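Side-chain contacts in ribonucleoside-diphosphate reductase small chain 2 (Saccharomyces cerevisiae, PDB 1JK0), which takes part in making deoxyribonucleotides from ribonucleotides for DNA synthesis, and is required for its partner small subunit to fold and assemble with the large subunits: residues 29-34 with 40-45; 103-108 with 112-117; 173-178 with 232-237. All blocks are in the same frame, centred on the assembly; numbering follows the deposited sequence.

How the contacts relate
All three contacts lie toward one end of this all-helical, ferritin-like fold, and follow one another in series along the sequence. Contact 1 folds the loop after helix 13-21 against the residues leading into helix 43-54. Contact 2, whose centre is about 11 Å away, joins helices 101-107 and 111-138. Glu112 links these two: its OE2 forms a salt bridge with Arg34 NH2 at 2.8 Å. Contact 3, about 15 Å from the centre of contact 2, sets helix 175-188 against the loop after helix 207-232; Gln107 OE1 and Arg178 NH2 connect them through a probable hydrogen bond. Helix ends and loops distant in sequence are thus tied together.

Contact 1 (29-34 with 40-45)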
loop_
_atom_site.group_PDB
_atom_site.type_symbol
_atom_site.label_atom_id
_atom_site.label_comp_id
_atom_site.label_asym_id
_atom_site.label_seq_id
_atom_site.Cartn_x
_atom_site.Cartn_y
_atom_site.Cartn_z
ATOM N N MET B 29 -8.421 -11.977 -15.769
ATOM C CA MET B 29 -9.751 -11.461 -16.034
ATOM C C MET B 29 -10.255 -10.590 -14.899
ATOM O O MET B 29 -9.601 -10.439 -13.867
ATOM C CB MET B 29 -10.718 -12.623 -16.242
ATOM C CG MET B 29 -11.526 -12.562 -17.515
ATOM S SD MET B 29 -12.312 -14.160 -17.808
ATOM C CE MET B 29 -13.704 -14.061 -16.641
ATOM N N GLU B 30 -11.439 -10.026 -15.110
ATOM C CA GLU B 30 -12.080 -9.165 -14.130
ATOM C C GLU B 30 -12.616 -9.966 -12.951
ATOM O O GLU B 30 -12.736 -11.192 -13.010
ATOM C CB GLU B 30 -13.232 -8.396 -14.785
ATOM C CG GLU B 30 -12.807 -7.477 -15.920
ATOM C CD GLU B 30 -13.996 -6.839 -16.615
ATOM O OE1 GLU B 30 -14.900 -6.340 -15.902
ATOM O OE2 GLU B 30 -14.023 -6.824 -17.869
ATOM N N ASN B 31 -12.930 -9.245 -11.880
ATOM C CA ASN B 31 -13.473 -9.815 -10.645
ATOM C C ASN B 31 -14.570 -8.862 -10.164
ATOM O O ASN B 31 -15.165 -9.069 -9.111
ATOM C CB ASN B 31 -12.369 -9.934 -9.569
ATOM C CG ASN B 31 -11.797 -11.357 -9.446
ATOM O OD1 ASN B 31 -11.376 -11.969 -10.437
ATOM N ND2 ASN B 31 -11.773 -11.876 -8.217
ATOM N N SER B 32 -14.812 -7.817 -10.955
ATOM C CA SER B 32 -15.812 -6.790 -10.670
ATOM C C SER B 32 -17.035 -7.292 -9.898
ATOM O O SER B 32 -17.341 -8.487 -9.904
ATOM C CB SER B 32 -16.271 -6.148 -11.988
ATOM O OG SER B 32 -17.297 -5.189 -11.790
ATOM N N ARG B 33 -17.721 -6.362 -9.233
ATOM C CA ARG B 33 -18.933 -6.639 -8.460
ATOM C C ARG B 33 -18.728 -7.319 -7.101
ATOM O O ARG B 33 -19.693 -7.470 -6.348
ATOM C CB ARG B 33 -19.915 -7.474 -9.296
ATOM C CG ARG B 33 -21.387 -7.316 -8.900
ATOM C CD ARG B 33 -21.849 -5.889 -9.161
ATOM N NE ARG B 33 -23.231 -5.652 -8.760
ATOM C CZ ARG B 33 -23.780 -4.442 -8.687
ATOM N NH1 ARG B 33 -23.058 -3.368 -8.992
ATOM N NH2 ARG B 33 -25.046 -4.304 -8.308
ATOM N N ARG B 34 -17.498 -7.733 -6.784
ATOM C CA ARG B 34 -17.235 -8.377 -5.492
ATOM C C ARG B 34 -16.865 -7.339 -4.422
ATOM O O ARG B 34 -15.694 -7.079 -4.162
ATOM C CB ARG B 34 -16.124 -9.435 -5.614
ATOM C CG ARG B 34 -15.637 -9.944 -4.260
ATOM C CD ARG B 34 -15.167 -11.394 -4.259
ATOM N NE ARG B 34 -13.899 -11.620 -4.946
ATOM C CZ ARG B 34 -12.823 -12.173 -4.389
ATOM N NH1 ARG B 34 -12.826 -12.558 -3.109
ATOM N NH2 ARG B 34 -11.747 -12.380 -5.140
ATOM N N ILE B 40 -13.735 -15.894 0.321
ATOM C CA ILE B 40 -12.566 -16.042 -0.542
ATOM C C ILE B 40 -12.726 -16.889 -1.800
ATOM O O ILE B 40 -13.153 -18.044 -1.728
ATOM C CB ILE B 40 -11.338 -16.576 0.241
ATOM C CG1 ILE B 40 -10.676 -15.439 1.009
ATOM C CG2 ILE B 40 -10.292 -17.134 -0.713
ATOM C CD1 ILE B 40 -11.131 -15.308 2.430
ATOM N N LYS B 41 -12.353 -16.314 -2.945
ATOM C CA LYS B 41 -12.442 -17.027 -4.211
ATOM C C LYS B 41 -11.110 -17.668 -4.601
ATOM O O LYS B 41 -11.090 -18.649 -5.348
ATOM C CB LYS B 41 -12.895 -16.099 -5.330
ATOM C CG LYS B 41 -13.296 -16.848 -6.601
ATOM C CD LYS B 41 -13.531 -15.903 -7.783
ATOM C CE LYS B 41 -14.191 -16.632 -8.937
ATOM N NZ LYS B 41 -15.578 -17.086 -8.618
ATOM N N TYR B 42 -10.003 -17.116 -4.106
ATOM C CA TYR B 42 -8.681 -17.658 -4.416
ATOM C C TYR B 42 -7.964 -18.142 -3.163
ATOM O O TYR B 42 -6.995 -17.517 -2.696
ATOM C CB TYR B 42 -7.824 -16.613 -5.123
ATOM C CG TYR B 42 -8.372 -16.214 -6.469
ATOM C CD1 TYR B 42 -9.265 -15.153 -6.583
ATOM C CD2 TYR B 42 -8.037 -16.929 -7.626
ATOM C CE1 TYR B 42 -9.824 -14.806 -7.817
ATOM C CE2 TYR B 42 -8.590 -16.591 -8.871
ATOM C CZ TYR B 42 -9.489 -15.526 -8.958
ATOM O OH TYR B 42 -10.084 -15.199 -10.161
ATOM N N HIS B 43 -8.424 -19.288 -2.659
ATOM C CA HIS B 43 -7.894 -19.891 -1.442
ATOM C C HIS B 43 -6.391 -20.071 -1.426
ATOM O O HIS B 43 -5.734 -19.798 -0.430
ATOM C CB HIS B 43 -8.580 -21.231 -1.201
ATOM C CG HIS B 43 -10.067 -21.127 -1.080
ATOM N ND1 HIS B 43 -10.681 -20.393 -0.091
ATOM C CD2 HIS B 43 -11.063 -21.633 -1.846
ATOM C CE1 HIS B 43 -11.992 -20.444 -0.254
ATOM N NE2 HIS B 43 -12.249 -21.192 -1.312
ATOM N N GLU B 44 -5.861 -20.537 -2.543
ATOM C CA GLU B 44 -4.436 -20.781 -2.704
ATOM C C GLU B 44 -3.571 -19.537 -2.533
ATOM O O GLU B 44 -2.701 -19.519 -1.663
ATOM C CB GLU B 44 -4.161 -21.410 -4.079
ATOM C CG GLU B 44 -5.372 -21.457 -5.046
ATOM C CD GLU B 44 -5.926 -20.089 -5.462
ATOM O OE1 GLU B 44 -6.071 -19.841 -6.667
ATOM O OE2 GLU B 44 -6.221 -19.258 -4.598
ATOM N N ILE B 45 -3.790 -18.500 -3.346
ATOM C CA ILE B 45 -2.964 -17.303 -3.199
ATOM C C ILE B 45 -3.198 -16.645 -1.840
ATOM O O ILE B 45 -2.264 -16.073 -1.275
ATOM C CB ILE B 45 -3.172 -16.260 -4.348
ATOM C CG1 ILE B 45 -4.579 -15.707 -4.318
ATOM C CG2 ILE B 45 -2.937 -16.903 -5.706
ATOM C CD1 ILE B 45 -4.897 -14.861 -5.534
#
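Arg34 lays its guanidinium against Lys41 and Tyr42 where a loop of the ferritin-like small-subunit fold doubles back just before helix 43-54. A type II beta turn from Asn31 to Arg34 makes the reversal, consistent with the positive phi of Arg33 (76°), and points both its end residues at the 40-45 segment. The packed part is where these two residues meet Lys41 and Tyr42. Lys41 CB sits over one face of the guanidinium, near the rim of the group, with NH2 of Arg34 3.9 Å from that CB. The same NH2 lies near the plane of the Tyr42 ring, at its edge, 4.0 Å from CD1; the two planes are 39° apart, which excludes a parallel stack. The polar end of Arg34 is held by a salt bridge from NH2 to Glu112, whose carboxylate also accepts the backbone N-H groups of Lys41 and Tyr42. One acidic group therefore joins the turn to the residues leading into the helix, Tyr42 itself occupying the N-cap position. Tyr42 is buried, and Asn110 packs on it from a neighbouring loop.

Asn31 is less certain. Its amide approaches the rim of the Tyr42 ring nearly coplanar with it, 25° between planes, but the group is poorly ordered and its two ends are probably interchanged in the model, so no bond is assigned to them. The loose, solvent side is Lys41, which is exposed: beyond CB its chain runs extended and then turns at the last torsion, leaving NZ 6.8 Å from Arg34 NE.

Contact 2 (103-108 with 112-117); sequences NFSAQL and EGKSFY
Tyr117, Leu108 and Lys114 carry most of this contact, with Ser105 wedged between the first and the last. The Tyr117 side chain lies against the backbone of helix 101-107: its CD2 is 3.3 Å from Ser105 CA, and its CB approaches Ser105 OG at 3.5 Å. Farther along the ring, OH comes 3.7 Å from Phe104 CB. This pairs the phenol end with the root of Phe104, whose own ring leads away to stack on Phe182.

Leu108, the first residue to leave helical geometry after helix 101-107, turns its side chain toward the second helix. One branch does the touching: CD2 reaches Gly113 CA at 3.5 Å and Tyr117 CE2 at 3.8 Å. The glycine lets the methyl come up to the backbone itself. Leu108 and Tyr117 cross at about a right angle, and both also pack against helix 207-232 through Leu230.

The two helices form an antiparallel helical hairpin with a short connection, their local axes 166° apart in direction and 9.1 Å at closest approach. Lys114 spans it at the connected end. Its chain is extended until a bend at the last torsion (chi4 -65°), which carries the ammonium to a carbonyl of the last helical turn and to that of the first residue beyond it. A positive charge at a helix C-terminus is probably favourable here. NZ donates to Ser105 O at 3.0 Å, the donor lying somewhat out of the carbonyl plane, and makes a weaker bond to Leu108 O at 3.2 Å.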
loop_
_atom_site.group_PDB
_atom_site.type_symbol
_atom_site.label_atom_id
_atom_site.label_comp_id
_atom_site.label_asym_id
_atom_site.label_seq_id
_atom_site.Cartn_x
_atom_site.Cartn_y
_atom_site.Cartn_z
ATOM N N ASN B 103 3.734 -3.959 -11.735
ATOM C CA ASN B 103 3.111 -4.340 -12.992
ATOM C C ASN B 103 2.446 -5.684 -12.881
ATOM O O ASN B 103 1.338 -5.864 -13.369
ATOM C CB ASN B 103 4.131 -4.379 -14.132
ATOM C CG ASN B 103 4.617 -3.008 -14.518
ATOM O OD1 ASN B 103 3.863 -2.029 -14.454
ATOM N ND2 ASN B 103 5.881 -2.923 -14.936
ATOM N N PHE B 104 3.130 -6.634 -12.260
ATOM C CA PHE B 104 2.552 -7.952 -12.089
ATOM C C PHE B 104 1.289 -7.840 -11.246
ATOM O O PHE B 104 0.258 -8.451 -11.546
ATOM C CB PHE B 104 3.539 -8.902 -11.419
ATOM C CG PHE B 104 4.586 -9.444 -12.355
ATOM C CD1 PHE B 104 5.668 -8.657 -12.753
ATOM C CD2 PHE B 104 4.475 -10.733 -12.859
ATOM C CE1 PHE B 104 6.625 -9.151 -13.643
ATOM C CE2 PHE B 104 5.417 -11.233 -13.741
ATOM C CZ PHE B 104 6.500 -10.441 -14.138
ATOM N N SER B 105 1.368 -7.025 -10.201
ATOM C CA SER B 105 0.243 -6.819 -9.296
ATOM C C SER B 105 -0.944 -6.171 -10.005
ATOM O O SER B 105 -2.097 -6.409 -9.650
ATOM C CB SER B 105 0.693 -5.951 -8.113
ATOM O OG SER B 105 -0.340 -5.798 -7.164
ATOM N N ALA B 106 -0.647 -5.347 -11.004
ATOM C CA ALA B 106 -1.674 -4.650 -11.755
ATOM C C ALA B 106 -2.395 -5.597 -12.715
ATOM O O ALA B 106 -3.537 -5.356 -13.114
ATOM C CB ALA B 106 -1.055 -3.499 -12.522
ATOM N N GLN B 107 -1.734 -6.688 -13.074
ATOM C CA GLN B 107 -2.321 -7.644 -13.988
ATOM C C GLN B 107 -3.167 -8.694 -13.280
ATOM O O GLN B 107 -4.122 -9.220 -13.848
ATOM C CB GLN B 107 -1.213 -8.313 -14.776
ATOM C CG GLN B 107 -0.279 -7.327 -15.423
ATOM C CD GLN B 107 0.609 -7.974 -16.441
ATOM O OE1 GLN B 107 0.126 -8.488 -17.445
ATOM N NE2 GLN B 107 1.917 -7.961 -16.193
ATOM N N LEU B 108 -2.806 -8.997 -12.041
ATOM C CA LEU B 108 -3.513 -9.979 -11.237
ATOM C C LEU B 108 -4.760 -9.324 -10.637
ATOM O O LEU B 108 -4.680 -8.655 -9.605
ATOM C CB LEU B 108 -2.579 -10.465 -10.139
ATOM C CG LEU B 108 -3.028 -11.700 -9.375
ATOM C CD1 LEU B 108 -3.304 -12.852 -10.316
ATOM C CD2 LEU B 108 -1.957 -12.061 -8.388
ATOM N N GLU B 112 -6.988 -10.985 -3.212
ATOM C CA GLU B 112 -6.065 -11.970 -2.682
ATOM C C GLU B 112 -4.648 -11.691 -3.213
ATOM O O GLU B 112 -3.740 -11.401 -2.432
ATOM C CB GLU B 112 -6.540 -13.388 -3.051
ATOM C CG GLU B 112 -7.856 -13.855 -2.363
ATOM C CD GLU B 112 -9.133 -13.669 -3.220
ATOM O OE1 GLU B 112 -10.132 -14.387 -2.954
ATOM O OE2 GLU B 112 -9.149 -12.801 -4.136
ATOM N N GLY B 113 -4.470 -11.741 -4.535
ATOM C CA GLY B 113 -3.164 -11.493 -5.137
ATOM C C GLY B 113 -2.532 -10.138 -4.854
ATOM O O GLY B 113 -1.345 -10.046 -4.519
ATOM N N LYS B 114 -3.302 -9.068 -4.983
ATOM C CA LYS B 114 -2.744 -7.748 -4.731
ATOM C C LYS B 114 -2.308 -7.593 -3.283
ATOM O O LYS B 114 -1.422 -6.805 -2.980
ATOM C CB LYS B 114 -3.752 -6.665 -5.090
ATOM C CG LYS B 114 -4.083 -6.605 -6.549
ATOM C CD LYS B 114 -5.253 -5.663 -6.786
ATOM C CE LYS B 114 -5.834 -5.865 -8.177
ATOM N NZ LYS B 114 -4.874 -5.492 -9.252
ATOM N N SER B 115 -2.933 -8.329 -2.376
ATOM C CA SER B 115 -2.524 -8.241 -0.984
ATOM C C SER B 115 -1.139 -8.867 -0.846
ATOM O O SER B 115 -0.259 -8.324 -0.163
ATOM C CB SER B 115 -3.518 -8.971 -0.087
ATOM O OG SER B 115 -4.796 -8.377 -0.215
ATOM N N PHE B 116 -0.937 -10.003 -1.508
ATOM C CA PHE B 116 0.351 -10.674 -1.423
ATOM C C PHE B 116 1.446 -9.760 -1.977
ATOM O O PHE B 116 2.512 -9.621 -1.375
ATOM C CB PHE B 116 0.334 -12.009 -2.188
ATOM C CG PHE B 116 1.642 -12.759 -2.124
ATOM C CD1 PHE B 116 2.763 -12.298 -2.804
ATOM C CD2 PHE B 116 1.773 -13.877 -1.313
ATOM C CE1 PHE B 116 3.994 -12.937 -2.670
ATOM C CE2 PHE B 116 2.995 -14.518 -1.169
ATOM C CZ PHE B 116 4.110 -14.045 -1.848
ATOM N N TYR B 117 1.164 -9.136 -3.119
ATOM C CA TYR B 117 2.116 -8.241 -3.767
ATOM C C TYR B 117 2.431 -6.997 -2.954
ATOM O O TYR B 117 3.595 -6.594 -2.854
ATOM C CB TYR B 117 1.608 -7.842 -5.162
ATOM C CG TYR B 117 1.920 -8.892 -6.208
ATOM C CD1 TYR B 117 3.154 -9.555 -6.194
ATOM C CD2 TYR B 117 1.003 -9.217 -7.204
ATOM C CE1 TYR B 117 3.465 -10.509 -7.134
ATOM C CE2 TYR B 117 1.315 -10.181 -8.165
ATOM C CZ TYR B 117 2.549 -10.822 -8.126
ATOM O OH TYR B 117 2.905 -11.760 -9.081
#

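Contact 3 (173-178 with 232-237); sequences SLYAER and AHLRTK
A chi1 of -179° in Tyr175 sets its CG opposite the backbone N, which lets the ring reach Leu234 on the other segment. Leu234 has chi1 at -120°, off a staggered value, so at this resolution its branches are placed with some uncertainty. As modelled, both methyls touch the Tyr175 ring: CD1 lies at its edge, in its plane, 3.9 Å from CE2, and Leu234 CD2 comes equally near the ring atom CD2. That second methyl also meets Ala176, with Leu234 CD2 3.4 Å from Ala176 CB. The side-chain contact is apolar and rests mainly on Leu234, lodged against the first turn of helix 175-188.

Each segment also has polar bonds of its own. Within the loop, Lys237 curls back so that NZ donates to Leu234 O at 2.8 Å, almost in line with the C=O bond (161°). At the helix start, Leu174 is the N-cap, and its N donates to Glu177 OE2 at 3.3 Å; leucine has no side-chain acceptor, so this is just half of a capping box. Arg178 NH1 also returns to Ser173 OG at 3.1 Å.

Around this core, Met18 of helix 13-21 touches Ala176, and Leu230 and Phe231 of helix 207-232 pack against Tyr175 and Ala176 respectively. Gln107 of helix 101-107 touches Tyr175, so that the start of helix 175-188 is met by three other helices.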
loop_
_atom_site.group_PDB
_atom_site.type_symbol
_atom_site.label_atom_id
_atom_site.label_comp_id
_atom_site.label_asym_id
_atom_site.label_seq_id
_atom_site.Cartn_x
_atom_site.Cartn_y
_atom_site.Cartn_z
ATOM N N SER B 173 5.492 -10.267 -25.369
ATOM C CA SER B 173 5.606 -11.256 -24.296
ATOM C C SER B 173 4.231 -11.668 -23.766
ATOM O O SER B 173 3.263 -10.917 -23.879
ATOM C CB SER B 173 6.432 -10.685 -23.141
ATOM O OG SER B 173 5.805 -9.537 -22.590
ATOM N N LEU B 174 4.155 -12.863 -23.188
ATOM C CA LEU B 174 2.908 -13.371 -22.623
ATOM C C LEU B 174 3.005 -13.453 -21.101
ATOM O O LEU B 174 4.093 -13.642 -20.551
ATOM C CB LEU B 174 2.603 -14.754 -23.182
ATOM C CG LEU B 174 2.202 -14.830 -24.653
ATOM C CD1 LEU B 174 2.094 -16.294 -25.073
ATOM C CD2 LEU B 174 0.882 -14.114 -24.862
ATOM N N TYR B 175 1.863 -13.326 -20.430
ATOM C CA TYR B 175 1.799 -13.359 -18.970
ATOM C C TYR B 175 2.494 -14.566 -18.355
ATOM O O TYR B 175 3.302 -14.430 -17.428
ATOM C CB TYR B 175 0.343 -13.325 -18.510
ATOM C CG TYR B 175 0.188 -13.335 -17.009
ATOM C CD1 TYR B 175 0.720 -12.312 -16.232
ATOM C CD2 TYR B 175 -0.473 -14.378 -16.361
ATOM C CE1 TYR B 175 0.602 -12.325 -14.851
ATOM C CE2 TYR B 175 -0.599 -14.399 -14.980
ATOM C CZ TYR B 175 -0.058 -13.367 -14.231
ATOM O OH TYR B 175 -0.178 -13.373 -12.865
ATOM N N ALA B 176 2.175 -15.750 -18.866
ATOM C CA ALA B 176 2.785 -16.961 -18.349
ATOM C C ALA B 176 4.294 -16.836 -18.453
ATOM O O ALA B 176 5.013 -17.201 -17.528
ATOM C CB ALA B 176 2.304 -18.163 -19.127
ATOM N N GLU B 177 4.770 -16.314 -19.582
ATOM C CA GLU B 177 6.198 -16.135 -19.787
ATOM C C GLU B 177 6.786 -15.189 -18.747
ATOM O O GLU B 177 7.698 -15.568 -17.997
ATOM C CB GLU B 177 6.469 -15.607 -21.194
ATOM C CG GLU B 177 6.365 -16.681 -22.265
ATOM C CD GLU B 177 6.486 -16.132 -23.674
ATOM O OE1 GLU B 177 6.401 -16.942 -24.622
ATOM O OE2 GLU B 177 6.657 -14.900 -23.831
ATOM N N ARG B 178 6.259 -13.968 -18.696
ATOM C CA ARG B 178 6.727 -12.971 -17.737
ATOM C C ARG B 178 6.762 -13.567 -16.335
ATOM O O ARG B 178 7.601 -13.201 -15.518
ATOM C CB ARG B 178 5.808 -11.751 -17.729
ATOM C CG ARG B 178 5.589 -11.111 -19.084
ATOM C CD ARG B 178 5.073 -9.688 -18.936
ATOM N NE ARG B 178 3.623 -9.586 -18.774
ATOM C CZ ARG B 178 2.757 -9.726 -19.769
ATOM N NH1 ARG B 178 3.195 -9.982 -20.991
ATOM N NH2 ARG B 178 1.457 -9.583 -19.549
ATOM N N ALA B 232 0.851 -22.010 -12.189
ATOM C CA ALA B 232 0.105 -23.252 -12.051
ATOM C C ALA B 232 -1.376 -23.091 -12.345
ATOM O O ALA B 232 -2.004 -23.985 -12.895
ATOM C CB ALA B 232 0.290 -23.807 -10.662
ATOM N N HIS B 233 -1.942 -21.948 -11.994
ATOM C CA HIS B 233 -3.362 -21.741 -12.230
ATOM C C HIS B 233 -3.699 -21.194 -13.607
ATOM O O HIS B 233 -4.838 -20.835 -13.880
ATOM C CB HIS B 233 -3.936 -20.847 -11.131
ATOM C CG HIS B 233 -3.857 -21.466 -9.773
ATOM N ND1 HIS B 233 -3.404 -22.753 -9.576
ATOM C CD2 HIS B 233 -4.159 -20.982 -8.546
ATOM C CE1 HIS B 233 -3.425 -23.036 -8.287
ATOM N NE2 HIS B 233 -3.880 -21.978 -7.639
ATOM N N LEU B 234 -2.706 -21.142 -14.481
ATOM C CA LEU B 234 -2.920 -20.647 -15.828
ATOM C C LEU B 234 -3.444 -21.788 -16.692
ATOM O O LEU B 234 -2.856 -22.871 -16.723
ATOM C CB LEU B 234 -1.607 -20.108 -16.384
ATOM C CG LEU B 234 -1.563 -18.634 -16.792
ATOM C CD1 LEU B 234 -2.393 -17.759 -15.858
ATOM C CD2 LEU B 234 -0.113 -18.209 -16.804
ATOM N N ARG B 235 -4.552 -21.538 -17.385
ATOM C CA ARG B 235 -5.194 -22.532 -18.242
ATOM C C ARG B 235 -4.411 -22.866 -19.508
ATOM O O ARG B 235 -4.468 -23.990 -20.020
ATOM C CB ARG B 235 -6.565 -22.029 -18.643
ATOM C CG ARG B 235 -7.527 -21.951 -17.507
ATOM C CD ARG B 235 -8.707 -21.140 -17.947
ATOM N NE ARG B 235 -9.780 -21.153 -16.974
ATOM C CZ ARG B 235 -10.971 -20.631 -17.213
ATOM N NH1 ARG B 235 -11.209 -20.061 -18.388
ATOM N NH2 ARG B 235 -11.922 -20.694 -16.296
ATOM N N THR B 236 -3.695 -21.866 -20.005
ATOM C CA THR B 236 -2.892 -21.978 -21.211
ATOM C C THR B 236 -1.426 -21.777 -20.826
ATOM O O THR B 236 -0.995 -20.648 -20.580
ATOM C CB THR B 236 -3.285 -20.873 -22.213
ATOM O OG1 THR B 236 -4.700 -20.673 -22.163
ATOM C CG2 THR B 236 -2.884 -21.250 -23.622
ATOM N N LYS B 237 -0.665 -22.862 -20.759
ATOM C CA LYS B 237 0.749 -22.759 -20.422
ATOM C C LYS B 237 1.513 -22.509 -21.723
ATOM O O LYS B 237 1.033 -22.837 -22.801
ATOM C CB LYS B 237 1.238 -24.058 -19.790
ATOM C CG LYS B 237 0.408 -24.568 -18.617
ATOM C CD LYS B 237 0.808 -23.898 -17.316
ATOM C CE LYS B 237 0.365 -24.719 -16.110
ATOM N NZ LYS B 237 -1.111 -24.921 -16.074
#